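Local coordinates for protein exodeoxyribonuclease III (Archaeoglobus fulgidus, PDB 2VOA) that probably cleaves DNA at abasic sites as an AP endonuclease of the exonuclease III family, most likely with magnesium or manganese ions as cofactor, at residues I51-V56 with A67-E72. The protein carries 1 engineered substitution. Residues are numbered along the deposited sequence; the frame is centred on the assembly and turned at random.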
ATOM      1  N   ILE A  51       9.587  -7.779  19.827  1.00 29.72           N
ATOM      2  CA  ILE A  51      10.386  -6.672  20.351  1.00 29.20           C
ATOM      3  C   ILE A  51      10.193  -6.496  21.868  1.00 29.72           C
ATOM      4  O   ILE A  51      10.560  -5.459  22.431  1.00 30.17           O
ATOM      5  CB  ILE A  51      10.150  -5.345  19.561  1.00 30.00           C
ATOM      6  CG1 ILE A  51       8.678  -4.896  19.621  1.00 28.84           C
ATOM      7  CG2 ILE A  51      10.606  -5.514  18.112  1.00 30.90           C
ATOM      8  CD1 ILE A  51       8.514  -3.406  19.522  1.00 31.14           C
ATOM      9  N   GLY A  52       9.620  -7.511  22.515  1.00 28.94           N
ATOM     10  CA  GLY A  52       9.580  -7.573  23.972  1.00 28.65           C
ATOM     11  C   GLY A  52       8.410  -6.822  24.598  1.00 29.09           C
ATOM     12  O   GLY A  52       8.479  -6.427  25.765  1.00 29.77           O
ATOM     13  N   TYR A  53       7.339  -6.645  23.831  1.00 28.83           N
ATOM     14  CA  TYR A  53       6.113  -6.015  24.351  1.00 28.54           C
ATOM     15  C   TYR A  53       4.950  -6.992  24.490  1.00 29.27           C
ATOM     16  O   TYR A  53       4.639  -7.744  23.563  1.00 29.67           O
ATOM     17  CB  TYR A  53       5.694  -4.816  23.482  1.00 27.84           C
ATOM     18  CG  TYR A  53       6.463  -3.566  23.836  1.00 26.87           C
ATOM     19  CD1 TYR A  53       7.752  -3.341  23.332  1.00 28.74           C
ATOM     20  CD2 TYR A  53       5.910  -2.624  24.712  1.00 26.64           C
ATOM     21  CE1 TYR A  53       8.478  -2.193  23.680  1.00 27.54           C
ATOM     22  CE2 TYR A  53       6.635  -1.456  25.064  1.00 29.20           C
ATOM     23  CZ  TYR A  53       7.903  -1.259  24.545  1.00 28.88           C
ATOM     24  OH  TYR A  53       8.591  -0.114  24.905  1.00 27.97           O
ATOM     25  N   HIS A  54       4.307  -6.965  25.653  1.00 29.07           N
ATOM     26  CA  HIS A  54       2.976  -7.531  25.802  1.00 29.31           C
ATOM     27  C   HIS A  54       2.025  -6.622  25.064  1.00 28.94           C
ATOM     28  O   HIS A  54       2.280  -5.417  24.940  1.00 27.70           O
ATOM     29  CB  HIS A  54       2.569  -7.583  27.275  1.00 29.71           C
ATOM     30  CG  HIS A  54       3.407  -8.508  28.094  1.00 32.20           C
ATOM     31  ND1 HIS A  54       4.522  -8.090  28.791  1.00 35.36           N
ATOM     32  CD2 HIS A  54       3.297  -9.834  28.319  1.00 31.32           C
ATOM     33  CE1 HIS A  54       5.066  -9.125  29.409  1.00 33.20           C
ATOM     34  NE2 HIS A  54       4.340 -10.194  29.141  1.00 35.99           N
ATOM     35  N   VAL A  55       0.926  -7.196  24.583  1.00 28.75           N
ATOM     36  CA  VAL A  55      -0.115  -6.377  23.982  1.00 29.20           C
ATOM     37  C   VAL A  55      -1.476  -7.005  24.272  1.00 29.51           C
ATOM     38  O   VAL A  55      -1.678  -8.227  24.092  1.00 29.11           O
ATOM     39  CB  VAL A  55       0.145  -6.110  22.458  1.00 28.55           C
ATOM     40  CG1 VAL A  55       0.059  -7.397  21.618  1.00 27.61           C
ATOM     41  CG2 VAL A  55      -0.763  -5.016  21.918  1.00 29.79           C
ATOM     42  N   VAL A  56      -2.374  -6.172  24.785  1.00 28.62           N
ATOM     43  CA  VAL A  56      -3.792  -6.546  24.938  1.00 28.98           C
ATOM     44  C   VAL A  56      -4.672  -5.717  23.990  1.00 29.28           C
ATOM     45  O   VAL A  56      -4.315  -4.588  23.631  1.00 29.11           O
ATOM     46  CB  VAL A  56      -4.255  -6.472  26.422  1.00 29.97           C
ATOM     47  CG1 VAL A  56      -3.478  -7.501  27.273  1.00 29.69           C
ATOM     48  CG2 VAL A  56      -4.065  -5.101  27.015  1.00 28.88           C
ATOM     49  N   ALA A  67      -5.961  -0.902  21.824  1.00 27.35           N
ATOM     50  CA  ALA A  67      -4.977  -1.887  22.306  1.00 27.44           C
ATOM     51  C   ALA A  67      -4.051  -1.158  23.269  1.00 28.45           C
ATOM     52  O   ALA A  67      -3.977   0.090  23.238  1.00 28.93           O
ATOM     53  CB  ALA A  67      -4.197  -2.467  21.125  1.00 27.02           C
ATOM     54  N   ILE A  68      -3.388  -1.918  24.154  1.00 28.81           N
ATOM     55  CA  ILE A  68      -2.318  -1.342  24.982  1.00 28.08           C
ATOM     56  C   ILE A  68      -1.124  -2.298  24.901  1.00 28.63           C
ATOM     57  O   ILE A  68      -1.271  -3.506  25.150  1.00 27.54           O
ATOM     58  CB  ILE A  68      -2.722  -1.180  26.466  1.00 28.48           C
ATOM     59  CG1 ILE A  68      -4.065  -0.458  26.609  1.00 29.88           C
ATOM     60  CG2 ILE A  68      -1.563  -0.486  27.280  1.00 28.24           C
ATOM     61  CD1 ILE A  68      -4.678  -0.643  28.026  1.00 28.33           C
ATOM     62  N   ALA A  69       0.023  -1.752  24.497  1.00 28.49           N
ATOM     63  CA  ALA A  69       1.310  -2.478  24.536  1.00 28.80           C
ATOM     64  C   ALA A  69       2.103  -2.055  25.782  1.00 29.06           C
ATOM     65  O   ALA A  69       2.065  -0.876  26.194  1.00 29.32           O
ATOM     66  CB  ALA A  69       2.102  -2.209  23.260  1.00 29.22           C
ATOM     67  N   SER A  70       2.792  -3.007  26.401  1.00 28.19           N
ATOM     68  CA  SER A  70       3.533  -2.702  27.619  1.00 28.71           C
ATOM     69  C   SER A  70       4.690  -3.643  27.881  1.00 28.66           C
ATOM     70  O   SER A  70       4.708  -4.792  27.400  1.00 27.40           O
ATOM     71  CB  SER A  70       2.584  -2.664  28.829  1.00 28.12           C
ATOM     72  OG  SER A  70       1.929  -3.914  29.031  1.00 29.02           O
ATOM     73  N   LEU A  71       5.673  -3.149  28.628  1.00 28.23           N
ATOM     74  CA  LEU A  71       6.813  -3.974  29.007  1.00 29.06           C
ATOM     75  C   LEU A  71       6.400  -4.998  30.074  1.00 29.51           C
ATOM     76  O   LEU A  71       6.836  -6.154  30.052  1.00 30.95           O
ATOM     77  CB  LEU A  71       7.969  -3.087  29.503  1.00 28.69           C
ATOM     78  CG  LEU A  71       8.565  -2.167  28.422  1.00 30.59           C
ATOM     79  CD1 LEU A  71       9.562  -1.190  29.048  1.00 30.71           C
ATOM     80  CD2 LEU A  71       9.214  -2.960  27.279  1.00 30.92           C
ATOM     81  N   GLU A  72       5.553  -4.566  31.001  1.00 30.51           N
ATOM     82  CA  GLU A  72       5.065  -5.452  32.063  1.00 31.07           C
ATOM     83  C   GLU A  72       3.742  -6.105  31.649  1.00 31.24           C
ATOM     84  O   GLU A  72       2.952  -5.514  30.897  1.00 32.11           O
ATOM     85  CB  GLU A  72       4.906  -4.680  33.379  1.00 31.33           C
ATOM     86  CG  GLU A  72       6.239  -4.196  33.993  1.00 32.67           C
ATOM     87  CD  GLU A  72       7.249  -5.338  34.146  1.00 37.28           C
ATOM     88  OE1 GLU A  72       6.851  -6.432  34.607  1.00 37.59           O
ATOM     89  OE2 GLU A  72       8.444  -5.155  33.798  1.00 40.30           O
TER
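Y53 and L71 meet because both set CG anti to their own carbonyl carbon (chi1 -82° and -65°); in L71, chi2 of 172° carries CD1 onward, anti to CA, and leaves the other methyl, CD2, over one face of the tyrosine ring. This CH-pi contact places CD2 3.7 Å from the ring centroid, shifted toward the rim, with CZ the closest ring atom. Closer to the root of the ring, CD2 of Y53 comes within 3.5 Å of the carbonyl carbon of S70, while the phenolic OH is hydrogen-bonded to the carbonyl of P28. Replacing Y53 with an alanine would probably leave L71 CD2 without the ring it covers, open a gap beside A69 and S70, and deprive the P28 carbonyl of its phenol partner.

Next along the chain, the register is set by backbone bonds. H54 pairs with S70 through reciprocal N-H...O bonds, and V56 with I68 likewise, the bond from V56 N to I68 O measuring 2.9 Å. The H54 ring adds a weak bond from ND1 to L71 O, 3.3 Å long, while S70 OG donates forward to E72 O at 2.7 Å. Between the two hydrogen-bonded pairs, V55 faces A69 at a non-hydrogen-bonded position, their CA atoms 4.2 Å apart; F48 of helix 45-49 packs on both side chains. V56 and I68 lie side by side on the other face, CG2 of V56 4.2 Å from CB of I68, and both touch I92 of strand 91-96 in the second sheet. Outermost strand 54-60 is thus joined to 63-70, whose backbone bonds onward to M33 and L31, in an antiparallel beta hairpin at the margin of the DNase I-like alpha/beta sandwich, in which two beta-sheets pack together with helices outside.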